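ATP phosphoribosyltransferase regulatory subunit (Thermotoga maritima, PDB 1USY) is probably required for the first step of histidine biosynthesis, where it may let histidine exert feedback control on ATP phosphoribosyltransferase. Local coordinates at residues S22-P27 with T55-N60; F39-D42 with N46-S49; V176-E181 with L192-L197. All blocks are in the same frame, centred on the assembly; numbering follows the deposited sequence.

From the N terminus, interaction 1 closes the first loop, bringing residues 22-27, which begin on the outermost strand, within this chain, of the large mixed sheet, back to helix 54-63. Interaction 2 is nested inside that loop: it is the hairpin of 39-42 with 46-49, part of a separate three-stranded antiparallel sheet, and its second strand leads on to the helix of interaction 1. Their nearest atoms are about 7 Å apart, and both contacts touch the second subunit. Interaction 3 follows in series on the opposite side of the chain's centre, its centre about 37 Å from that of interaction 1. There helix 174-185 meets the segment that leads into helix 199-215.

Interaction 1: S22-P27 with T55-N60; sequences SPFFVP and TKTVLN
Asp53 OD1 accepts hydrogen bonds from both Thr55 OG1 and Lys56 N at the first turn of helix 54-63, just ahead of the Thr57 and Val58 that meet Phe24. Between the two segments themselves the contact is entirely apolar. With its CG anti to the backbone N (chi1 175°), Phe24 sends its ring across to the helix. Val58 CG2 sits over one face of that ring, displaced toward the rim, and makes a CH-pi contact 3.8 Å from the centroid of the Phe24 ring. The nearest carbon pair is Phe24 CE2 and Val58 CG2, 3.4 Å apart. Around the same rim Thr57 CG2 lies in the ring plane, 4.0 Å from Phe24 CE2, so that consecutive helix residues address a face and an edge of one phenyl group. The Thr57 methyl also meets Val26 end to end, with CG2 of Thr57 4.0 Å from CG2 of Val26. Val73 of strand 71-83 packs on both Phe24 and Val58, while Phe54, at the start of the helix, touches Phe24. The second subunit brings Met1 onto Val58, and Phe25 makes backbone hydrogen bonds with that subunit. A short strand paired with 71-83 through Ser22, then running on through Pro27 beside another subunit, is consistent with motif 1, the dimer-interface element of the class II aminoacyl-tRNA synthetase fold.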
ATOM      1  N   SER B  22     -16.106  27.543 -18.717  1.00 14.81           N
ATOM      2  CA  SER B  22     -16.585  27.553 -17.367  1.00 16.38           C
ATOM      3  C   SER B  22     -15.585  26.775 -16.454  1.00 17.52           C
ATOM      4  O   SER B  22     -14.875  25.887 -16.932  1.00 24.48           O
ATOM      5  CB  SER B  22     -18.030  27.032 -17.383  1.00 10.65           C
ATOM      6  OG  SER B  22     -18.180  25.997 -16.476  1.00 27.05           O
ATOM      7  N   PRO B  23     -15.498  27.105 -15.164  1.00 13.28           N
ATOM      8  CA  PRO B  23     -14.420  26.570 -14.333  1.00 15.50           C
ATOM      9  C   PRO B  23     -14.620  25.088 -14.017  1.00 15.97           C
ATOM     10  O   PRO B  23     -15.737  24.594 -13.928  1.00 22.54           O
ATOM     11  CB  PRO B  23     -14.460  27.446 -13.075  1.00 18.24           C
ATOM     12  CG  PRO B  23     -15.741  28.287 -13.177  1.00 15.19           C
ATOM     13  CD  PRO B  23     -16.448  27.923 -14.393  1.00 10.90           C
ATOM     14  N   PHE B  24     -13.532  24.350 -13.942  1.00 20.71           N
ATOM     15  CA  PHE B  24     -13.626  22.913 -13.709  1.00 19.34           C
ATOM     16  C   PHE B  24     -12.580  22.569 -12.663  1.00 17.56           C
ATOM     17  O   PHE B  24     -11.413  22.492 -12.991  1.00 19.89           O
ATOM     18  CB  PHE B  24     -13.378  22.158 -15.018  1.00 18.75           C
ATOM     19  CG  PHE B  24     -13.344  20.678 -14.861  1.00 20.41           C
ATOM     20  CD1 PHE B  24     -14.510  19.942 -14.912  1.00 25.47           C
ATOM     21  CD2 PHE B  24     -12.144  20.007 -14.658  1.00 20.93           C
ATOM     22  CE1 PHE B  24     -14.485  18.539 -14.755  1.00 24.72           C
ATOM     23  CE2 PHE B  24     -12.098  18.629 -14.495  1.00 23.26           C
ATOM     24  CZ  PHE B  24     -13.269  17.891 -14.552  1.00 21.20           C
ATOM     25  N   PHE B  25     -13.004  22.412 -11.407  1.00 19.85           N
ATOM     26  CA  PHE B  25     -12.106  22.078 -10.290  1.00 15.34           C
ATOM     27  C   PHE B  25     -12.520  20.794  -9.626  1.00 15.22           C
ATOM     28  O   PHE B  25     -13.639  20.695  -9.133  1.00 17.45           O
ATOM     29  CB  PHE B  25     -12.106  23.177  -9.238  1.00 15.73           C
ATOM     30  CG  PHE B  25     -11.320  24.386  -9.627  1.00 16.89           C
ATOM     31  CD1 PHE B  25     -11.828  25.289 -10.550  1.00 16.09           C
ATOM     32  CD2 PHE B  25     -10.067  24.616  -9.078  1.00 12.67           C
ATOM     33  CE1 PHE B  25     -11.097  26.433 -10.931  1.00 15.28           C
ATOM     34  CE2 PHE B  25      -9.332  25.737  -9.446  1.00 12.90           C
ATOM     35  CZ  PHE B  25      -9.878  26.671 -10.390  1.00  9.44           C
ATOM     36  N   VAL B  26     -11.601  19.826  -9.605  1.00 17.54           N
ATOM     37  CA  VAL B  26     -11.824  18.509  -9.024  1.00 17.74           C
ATOM     38  C   VAL B  26     -10.648  18.015  -8.180  1.00 18.17           C
ATOM     39  O   VAL B  26      -9.529  18.466  -8.340  1.00 18.74           O
ATOM     40  CB  VAL B  26     -12.117  17.422 -10.103  1.00 22.77           C
ATOM     41  CG1 VAL B  26     -13.340  17.759 -10.873  1.00 21.17           C
ATOM     42  CG2 VAL B  26     -10.929  17.235 -11.040  1.00 23.47           C
ATOM     43  N   PRO B  27     -10.924  17.100  -7.248  1.00 14.51           N
ATOM     44  CA  PRO B  27      -9.880  16.454  -6.457  1.00 11.51           C
ATOM     45  C   PRO B  27      -8.812  15.813  -7.276  1.00 16.42           C
ATOM     46  O   PRO B  27      -9.129  15.184  -8.264  1.00 24.27           O
ATOM     47  CB  PRO B  27     -10.650  15.356  -5.724  1.00  9.00           C
ATOM     48  CG  PRO B  27     -11.983  15.929  -5.536  1.00 10.94           C
ATOM     49  CD  PRO B  27     -12.269  16.687  -6.817  1.00  5.41           C
ATOM     50  N   THR B  55      -7.290  16.330 -19.865  1.00 30.69           N
ATOM     51  CA  THR B  55      -8.318  16.003 -20.850  1.00 28.46           C
ATOM     52  C   THR B  55      -8.888  14.642 -20.523  1.00 21.27           C
ATOM     53  O   THR B  55     -10.081  14.454 -20.621  1.00 22.34           O
ATOM     54  CB  THR B  55      -7.825  16.118 -22.310  1.00 29.57           C
ATOM     55  OG1 THR B  55      -7.046  14.976 -22.621  1.00 39.07           O
ATOM     56  CG2 THR B  55      -6.818  17.256 -22.447  1.00 30.73           C
ATOM     57  N   LYS B  56      -8.043  13.725 -20.065  1.00 22.33           N
ATOM     58  CA  LYS B  56      -8.487  12.405 -19.635  1.00 23.56           C
ATOM     59  C   LYS B  56      -9.460  12.567 -18.462  1.00 22.05           C
ATOM     60  O   LYS B  56     -10.528  11.980 -18.451  1.00 18.00           O
ATOM     61  CB  LYS B  56      -7.278  11.552 -19.241  1.00 31.31           C
ATOM     62  CG  LYS B  56      -7.490  10.028 -19.242  1.00 41.10           C
ATOM     63  CD  LYS B  56      -6.148   9.268 -19.384  1.00 50.37           C
ATOM     64  CE  LYS B  56      -6.126   8.269 -20.563  1.00 52.02           C
ATOM     65  NZ  LYS B  56      -4.759   8.179 -21.179  1.00 49.32           N
ATOM     66  N   THR B  57      -9.103  13.425 -17.513  1.00 22.17           N
ATOM     67  CA  THR B  57      -9.966  13.746 -16.380  1.00 19.53           C
ATOM     68  C   THR B  57     -11.277  14.430 -16.761  1.00 17.39           C
ATOM     69  O   THR B  57     -12.324  14.057 -16.282  1.00 15.77           O
ATOM     70  CB  THR B  57      -9.197  14.629 -15.391  1.00 19.66           C
ATOM     71  OG1 THR B  57      -8.277  13.811 -14.664  1.00 23.98           O
ATOM     72  CG2 THR B  57     -10.137  15.191 -14.330  1.00 14.61           C
ATOM     73  N   VAL B  58     -11.218  15.458 -17.587  1.00 16.77           N
ATOM     74  CA  VAL B  58     -12.423  16.185 -17.916  1.00 20.29           C
ATOM     75  C   VAL B  58     -13.324  15.210 -18.651  1.00 26.83           C
ATOM     76  O   VAL B  58     -14.536  15.216 -18.476  1.00 31.12           O
ATOM     77  CB  VAL B  58     -12.095  17.449 -18.733  1.00 22.51           C
ATOM     78  CG1 VAL B  58     -13.335  18.050 -19.367  1.00 22.42           C
ATOM     79  CG2 VAL B  58     -11.370  18.494 -17.844  1.00 20.14           C
ATOM     80  N   LEU B  59     -12.712  14.309 -19.411  1.00 33.28           N
ATOM     81  CA  LEU B  59     -13.459  13.348 -20.218  1.00 36.66           C
ATOM     82  C   LEU B  59     -14.184  12.252 -19.458  1.00 36.96           C
ATOM     83  O   LEU B  59     -15.254  11.847 -19.894  1.00 38.69           O
ATOM     84  CB  LEU B  59     -12.586  12.733 -21.301  1.00 39.75           C
ATOM     85  CG  LEU B  59     -12.878  13.370 -22.658  1.00 41.05           C
ATOM     86  CD1 LEU B  59     -11.635  13.377 -23.489  1.00 42.65           C
ATOM     87  CD2 LEU B  59     -13.978  12.583 -23.342  1.00 47.17           C
ATOM     88  N   ASN B  60     -13.609  11.767 -18.355  1.00 35.27           N
ATOM     89  CA  ASN B  60     -14.324  10.853 -17.474  1.00 39.08           C
ATOM     90  C   ASN B  60     -15.540  11.514 -16.844  1.00 38.19           C
ATOM     91  O   ASN B  60     -16.616  10.942 -16.845  1.00 39.48           O
ATOM     92  CB  ASN B  60     -13.419  10.289 -16.371  1.00 43.61           C
ATOM     93  CG  ASN B  60     -12.560   9.129 -16.845  1.00 47.17           C
ATOM     94  OD1 ASN B  60     -12.991   8.286 -17.657  1.00 48.67           O
ATOM     95  ND2 ASN B  60     -11.326   9.078 -16.343  1.00 49.57           N
TER

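Interaction 2: F39-D42 with N46-S49; sequences FFLD and NLFS
Residues 39-42 and 46-49 form a beta hairpin whose strands belong to a three-stranded antiparallel sheet. Phe40 and Phe48 are its hydrogen-bonded pair: Phe48 N gives to Phe40 O at 2.7 Å, and Phe40 N returns a bond of 2.9 Å to Phe48 O, where it meets a lone pair. Toward the turn, Asp42 N reaches Asn46 O weakly at 3.1 Å. On the face bearing Leu41 and Leu47, CD2 of Leu47 lies over one face of the Phe39 ring, 3.8 Å from its centroid. Phe39 turns its ring there because CG stands between the backbone N and carbonyl carbon (chi1 69°). Asp42 and Asn46 run side by side, with their carboxylate and amide planes nearly perpendicular; the bond from Asn46 ND2 to Asp42 OD2 is straight but weak at 3.2 Å. The stronger partners of both lie on the second subunit: Tyr82 OH bonds Asp42 OD2, and Ser85 O accepts from Asn46 ND2. The sheet itself continues into that subunit beyond Phe40-Asp42. Asp42 OD1 bonds Lys44 N weakly within the turn, whereas buried OD2 and ND2 rely mainly on the neighbouring chain, which couples the hairpin turn to the subunit interface.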
ATOM      1  N   PHE B  39      -1.267   3.501  -9.715  1.00 21.77           N
ATOM      2  CA  PHE B  39      -2.303   3.559  -8.741  1.00 17.55           C
ATOM      3  C   PHE B  39      -1.711   3.901  -7.379  1.00 17.47           C
ATOM      4  O   PHE B  39      -0.492   3.875  -7.217  1.00 15.50           O
ATOM      5  CB  PHE B  39      -3.144   2.282  -8.768  1.00 21.23           C
ATOM      6  CG  PHE B  39      -2.438   1.054  -8.275  1.00 23.64           C
ATOM      7  CD1 PHE B  39      -2.261  -0.032  -9.119  1.00 24.96           C
ATOM      8  CD2 PHE B  39      -2.001   0.954  -6.962  1.00 22.40           C
ATOM      9  CE1 PHE B  39      -1.642  -1.168  -8.681  1.00 23.29           C
ATOM     10  CE2 PHE B  39      -1.370  -0.186  -6.513  1.00 23.09           C
ATOM     11  CZ  PHE B  39      -1.204  -1.255  -7.365  1.00 24.66           C
ATOM     12  N   PHE B  40      -2.585   4.268  -6.442  1.00 15.15           N
ATOM     13  CA  PHE B  40      -2.251   4.573  -5.064  1.00 14.66           C
ATOM     14  C   PHE B  40      -3.186   3.732  -4.221  1.00 16.08           C
ATOM     15  O   PHE B  40      -4.380   3.666  -4.485  1.00 18.00           O
ATOM     16  CB  PHE B  40      -2.450   6.060  -4.754  1.00 18.14           C
ATOM     17  CG  PHE B  40      -1.527   6.988  -5.551  1.00 19.90           C
ATOM     18  CD1 PHE B  40      -1.845   7.374  -6.839  1.00 22.44           C
ATOM     19  CD2 PHE B  40      -0.338   7.450  -4.994  1.00 13.58           C
ATOM     20  CE1 PHE B  40      -0.984   8.207  -7.563  1.00 25.60           C
ATOM     21  CE2 PHE B  40       0.509   8.265  -5.683  1.00 14.30           C
ATOM     22  CZ  PHE B  40       0.197   8.652  -6.977  1.00 23.94           C
ATOM     23  N   LEU B  41      -2.611   3.058  -3.234  1.00 12.66           N
ATOM     24  CA  LEU B  41      -3.333   2.255  -2.314  1.00  8.04           C
ATOM     25  C   LEU B  41      -3.417   2.960  -0.996  1.00 13.84           C
ATOM     26  O   LEU B  41      -2.487   3.599  -0.517  1.00 13.35           O
ATOM     27  CB  LEU B  41      -2.648   0.905  -2.107  1.00 13.42           C
ATOM     28  CG  LEU B  41      -3.512  -0.312  -2.406  1.00 11.78           C
ATOM     29  CD1 LEU B  41      -2.705  -1.564  -2.241  1.00 21.39           C
ATOM     30  CD2 LEU B  41      -4.695  -0.379  -1.478  1.00 18.26           C
ATOM     31  N   ASP B  42      -4.555   2.751  -0.381  1.00 16.90           N
ATOM     32  CA  ASP B  42      -4.995   3.508   0.742  1.00 16.14           C
ATOM     33  C   ASP B  42      -5.106   2.544   1.944  1.00 15.65           C
ATOM     34  O   ASP B  42      -5.334   1.327   1.784  1.00 10.50           O
ATOM     35  CB  ASP B  42      -6.313   4.158   0.290  1.00 18.76           C
ATOM     36  CG  ASP B  42      -7.186   4.561   1.397  1.00 15.37           C
ATOM     37  OD1 ASP B  42      -7.257   3.829   2.380  1.00 22.33           O
ATOM     38  OD2 ASP B  42      -7.879   5.587   1.360  1.00 15.88           O
ATOM     39  N   ASN B  46      -8.951   1.252  -0.590  1.00 13.32           N
ATOM     40  CA  ASN B  46      -9.283   2.020  -1.787  1.00 10.15           C
ATOM     41  C   ASN B  46      -8.096   2.059  -2.731  1.00 14.81           C
ATOM     42  O   ASN B  46      -6.956   2.159  -2.286  1.00 21.45           O
ATOM     43  CB  ASN B  46      -9.672   3.477  -1.442  1.00 12.62           C
ATOM     44  CG  ASN B  46     -10.879   3.581  -0.505  1.00 14.52           C
ATOM     45  OD1 ASN B  46     -11.934   2.990  -0.769  1.00 16.17           O
ATOM     46  ND2 ASN B  46     -10.728   4.343   0.596  1.00  6.45           N
ATOM     47  N   LEU B  47      -8.349   1.975  -4.033  1.00 14.11           N
ATOM     48  CA  LEU B  47      -7.317   2.245  -5.032  1.00  9.80           C
ATOM     49  C   LEU B  47      -7.605   3.595  -5.618  1.00  9.34           C
ATOM     50  O   LEU B  47      -8.760   3.948  -5.785  1.00  6.62           O
ATOM     51  CB  LEU B  47      -7.390   1.253  -6.164  1.00 11.60           C
ATOM     52  CG  LEU B  47      -6.614  -0.024  -5.965  1.00 20.79           C
ATOM     53  CD1 LEU B  47      -7.110  -1.023  -6.973  1.00 26.79           C
ATOM     54  CD2 LEU B  47      -5.164   0.233  -6.163  1.00 25.95           C
ATOM     55  N   PHE B  48      -6.569   4.343  -5.969  1.00  9.08           N
ATOM     56  CA  PHE B  48      -6.797   5.657  -6.555  1.00 13.88           C
ATOM     57  C   PHE B  48      -5.959   5.873  -7.805  1.00 16.83           C
ATOM     58  O   PHE B  48      -4.859   5.347  -7.909  1.00 18.02           O
ATOM     59  CB  PHE B  48      -6.499   6.776  -5.530  1.00 11.99           C
ATOM     60  CG  PHE B  48      -7.475   6.843  -4.368  1.00  4.38           C
ATOM     61  CD1 PHE B  48      -7.135   6.343  -3.128  1.00  4.51           C
ATOM     62  CD2 PHE B  48      -8.721   7.440  -4.517  1.00  8.39           C
ATOM     63  CE1 PHE B  48      -8.035   6.418  -2.039  1.00  8.97           C
ATOM     64  CE2 PHE B  48      -9.616   7.512  -3.450  1.00  5.96           C
ATOM     65  CZ  PHE B  48      -9.263   7.011  -2.205  1.00  3.35           C
ATOM     66  N   SER B  49      -6.494   6.634  -8.754  1.00 16.13           N
ATOM     67  CA  SER B  49      -5.672   7.247  -9.779  1.00 18.00           C
ATOM     68  C   SER B  49      -5.483   8.673  -9.376  1.00 19.69           C
ATOM     69  O   SER B  49      -6.329   9.250  -8.685  1.00 13.98           O
ATOM     70  CB  SER B  49      -6.312   7.206 -11.168  1.00 21.88           C
ATOM     71  OG  SER B  49      -7.717   7.137 -11.070  1.00 39.91           O
TER

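Interaction 3: V176-E181 with L192-L197; sequences VEKIIE and LKTMDL
Lys178 leaves its helix with CG anti to the backbone N (chi1 -157°), then bends at chi2 (-128°) and again at chi4, a path that sends its ammonium end across to the backbone of Thr194 and Met195. Met195, with CG beside its own backbone N (chi1 -61°), turns that CG toward the lysine nitrogen: NZ of Lys178 lies 3.6 Å from Met195 CA and 3.8 Å from Met195 CG, so the charged tip rests against aliphatic atoms. Lys178 NZ is also 3.7 Å from Thr194 O, too long to count as a hydrogen bond, although the carbonyl may still help offset the charge. The firm partner of NZ is Asp182 OD1, one helical turn further along, which forms a salt bridge with it. Lys178 is partly exposed and Thr194 exposed, while Met195 is buried. The Lys178 side chain is about 12 Å from a bound histidine; Ile180, on the same helix, belongs to a histidine pocket. Deeper in, Leu225 packs on both Ile179 and Met195. Helix 159-168 covers Val176 and Ile180, strand 220-223 meets Met195 through Ile223, and Arg202 of helix 199-215 bonds the carbonyl oxygens of Leu192 and Met195, tying the loop to the helix that follows it.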
ATOM      1  N   VAL B 176       9.772  11.977 -47.027  1.00 26.86           N
ATOM      2  CA  VAL B 176      10.019  11.929 -45.585  1.00 18.51           C
ATOM      3  C   VAL B 176      11.159  12.908 -45.274  1.00 20.32           C
ATOM      4  O   VAL B 176      11.065  13.750 -44.379  1.00 16.51           O
ATOM      5  CB  VAL B 176      10.414  10.531 -45.089  1.00 18.18           C
ATOM      6  CG1 VAL B 176      10.746  10.575 -43.602  1.00  7.33           C
ATOM      7  CG2 VAL B 176       9.303   9.514 -45.336  1.00 14.80           C
ATOM      8  N   GLU B 177      12.224  12.811 -46.056  1.00 20.75           N
ATOM      9  CA  GLU B 177      13.381  13.688 -45.894  1.00 24.83           C
ATOM     10  C   GLU B 177      12.988  15.175 -46.002  1.00 27.44           C
ATOM     11  O   GLU B 177      13.587  16.023 -45.342  1.00 25.75           O
ATOM     12  CB  GLU B 177      14.451  13.347 -46.938  1.00 26.55           C
ATOM     13  CG  GLU B 177      15.051  11.945 -46.765  1.00 27.12           C
ATOM     14  CD  GLU B 177      15.717  11.399 -48.023  1.00 29.76           C
ATOM     15  OE1 GLU B 177      15.462  11.940 -49.133  1.00 25.07           O
ATOM     16  OE2 GLU B 177      16.487  10.408 -47.911  1.00 32.27           O
ATOM     17  N   LYS B 178      11.967  15.474 -46.811  1.00 24.07           N
ATOM     18  CA  LYS B 178      11.582  16.854 -47.068  1.00 27.36           C
ATOM     19  C   LYS B 178      10.837  17.438 -45.862  1.00 28.79           C
ATOM     20  O   LYS B 178      11.121  18.568 -45.419  1.00 26.12           O
ATOM     21  CB  LYS B 178      10.771  16.966 -48.361  1.00 32.83           C
ATOM     22  CG  LYS B 178      10.788  18.335 -49.013  1.00 36.35           C
ATOM     23  CD  LYS B 178       9.354  18.807 -49.297  1.00 47.29           C
ATOM     24  CE  LYS B 178       9.297  20.280 -49.717  1.00 47.68           C
ATOM     25  NZ  LYS B 178       8.131  20.957 -49.095  1.00 50.15           N
ATOM     26  N   ILE B 179       9.919  16.646 -45.320  1.00 24.01           N
ATOM     27  CA  ILE B 179       9.225  16.977 -44.078  1.00 23.89           C
ATOM     28  C   ILE B 179      10.212  17.348 -42.943  1.00 19.47           C
ATOM     29  O   ILE B 179      10.100  18.409 -42.326  1.00 25.63           O
ATOM     30  CB  ILE B 179       8.305  15.788 -43.713  1.00 24.55           C
ATOM     31  CG1 ILE B 179       6.997  15.922 -44.485  1.00 25.91           C
ATOM     32  CG2 ILE B 179       8.072  15.666 -42.219  1.00 24.09           C
ATOM     33  CD1 ILE B 179       5.851  16.341 -43.640  1.00 30.36           C
ATOM     34  N   ILE B 180      11.191  16.489 -42.698  1.00 14.27           N
ATOM     35  CA  ILE B 180      12.212  16.767 -41.693  1.00 18.80           C
ATOM     36  C   ILE B 180      12.953  18.082 -42.032  1.00 20.52           C
ATOM     37  O   ILE B 180      12.873  19.048 -41.284  1.00 23.82           O
ATOM     38  CB  ILE B 180      13.183  15.586 -41.587  1.00  8.37           C
ATOM     39  CG1 ILE B 180      12.423  14.346 -41.130  1.00 15.53           C
ATOM     40  CG2 ILE B 180      14.281  15.894 -40.628  1.00 13.37           C
ATOM     41  CD1 ILE B 180      13.237  13.065 -41.157  1.00 11.10           C
ATOM     42  N   GLU B 181      13.645  18.102 -43.164  1.00 16.06           N
ATOM     43  CA  GLU B 181      14.364  19.291 -43.633  1.00 20.59           C
ATOM     44  C   GLU B 181      13.503  20.607 -43.592  1.00 18.57           C
ATOM     45  O   GLU B 181      13.999  21.680 -43.273  1.00 14.04           O
ATOM     46  CB  GLU B 181      14.914  19.030 -45.046  1.00 15.09           C
ATOM     47  CG  GLU B 181      16.133  18.131 -45.085  1.00 25.48           C
ATOM     48  CD  GLU B 181      16.740  18.041 -46.466  1.00 31.53           C
ATOM     49  OE1 GLU B 181      16.225  17.258 -47.296  1.00 42.98           O
ATOM     50  OE2 GLU B 181      17.726  18.763 -46.742  1.00 39.76           O
ATOM     51  N   LEU B 192       3.945  26.774 -46.714  1.00 27.99           N
ATOM     52  CA  LEU B 192       2.872  25.760 -46.744  1.00 30.58           C
ATOM     53  C   LEU B 192       2.346  25.414 -48.154  1.00 32.18           C
ATOM     54  O   LEU B 192       1.832  24.327 -48.360  1.00 33.43           O
ATOM     55  CB  LEU B 192       1.702  26.142 -45.843  1.00 23.11           C
ATOM     56  CG  LEU B 192       1.839  25.970 -44.341  1.00 17.87           C
ATOM     57  CD1 LEU B 192       0.815  26.876 -43.654  1.00 12.81           C
ATOM     58  CD2 LEU B 192       1.631  24.503 -43.934  1.00 19.83           C
ATOM     59  N   LYS B 193       2.478  26.330 -49.108  1.00 38.93           N
ATOM     60  CA  LYS B 193       2.089  26.059 -50.503  1.00 47.25           C
ATOM     61  C   LYS B 193       3.141  25.218 -51.281  1.00 49.89           C
ATOM     62  O   LYS B 193       2.791  24.414 -52.143  1.00 52.69           O
ATOM     63  CB  LYS B 193       1.810  27.362 -51.237  1.00 46.48           C
ATOM     64  CG  LYS B 193       0.526  28.019 -50.842  1.00 51.95           C
ATOM     65  CD  LYS B 193      -0.004  28.864 -52.004  1.00 61.69           C
ATOM     66  CE  LYS B 193      -1.316  28.296 -52.589  1.00 63.23           C
ATOM     67  NZ  LYS B 193      -2.288  29.366 -53.006  1.00 64.89           N
ATOM     68  N   THR B 194       4.417  25.435 -50.984  1.00 50.41           N
ATOM     69  CA  THR B 194       5.513  24.577 -51.436  1.00 54.06           C
ATOM     70  C   THR B 194       5.307  23.098 -51.032  1.00 51.59           C
ATOM     71  O   THR B 194       5.814  22.186 -51.695  1.00 52.87           O
ATOM     72  CB  THR B 194       6.861  25.082 -50.796  1.00 56.49           C
ATOM     73  OG1 THR B 194       6.964  26.506 -50.933  1.00 62.60           O
ATOM     74  CG2 THR B 194       8.111  24.535 -51.530  1.00 60.00           C
ATOM     75  N   MET B 195       4.587  22.866 -49.934  1.00 48.08           N
ATOM     76  CA  MET B 195       4.551  21.541 -49.314  1.00 41.65           C
ATOM     77  C   MET B 195       3.533  20.620 -49.990  1.00 41.69           C
ATOM     78  O   MET B 195       2.427  21.046 -50.318  1.00 42.90           O
ATOM     79  CB  MET B 195       4.277  21.650 -47.817  1.00 38.62           C
ATOM     80  CG  MET B 195       5.331  22.437 -47.023  1.00 35.36           C
ATOM     81  SD  MET B 195       5.311  22.136 -45.250  1.00 32.03           S
ATOM     82  CE  MET B 195       5.304  23.776 -44.627  1.00 39.58           C
ATOM     83  N   ASP B 196       3.952  19.372 -50.224  1.00 38.32           N
ATOM     84  CA  ASP B 196       3.105  18.289 -50.704  1.00 34.03           C
ATOM     85  C   ASP B 196       2.348  17.766 -49.498  1.00 34.87           C
ATOM     86  O   ASP B 196       2.941  17.091 -48.640  1.00 38.12           O
ATOM     87  CB  ASP B 196       3.980  17.184 -51.315  1.00 36.07           C
ATOM     88  CG  ASP B 196       3.237  15.843 -51.515  1.00 38.68           C
ATOM     89  OD1 ASP B 196       3.923  14.788 -51.521  1.00 38.08           O
ATOM     90  OD2 ASP B 196       1.993  15.734 -51.692  1.00 35.59           O
ATOM     91  N   LEU B 197       1.052  18.088 -49.425  1.00 31.52           N
ATOM     92  CA  LEU B 197       0.248  17.814 -48.236  1.00 28.41           C
ATOM     93  C   LEU B 197      -1.210  17.553 -48.569  1.00 28.06           C
ATOM     94  O   LEU B 197      -1.783  18.255 -49.393  1.00 29.98           O
ATOM     95  CB  LEU B 197       0.316  19.006 -47.278  1.00 30.48           C
ATOM     96  CG  LEU B 197       1.534  19.183 -46.363  1.00 27.57           C
ATOM     97  CD1 LEU B 197       1.306  20.402 -45.497  1.00 27.85           C
ATOM     98  CD2 LEU B 197       1.817  17.966 -45.493  1.00 26.74           C
TER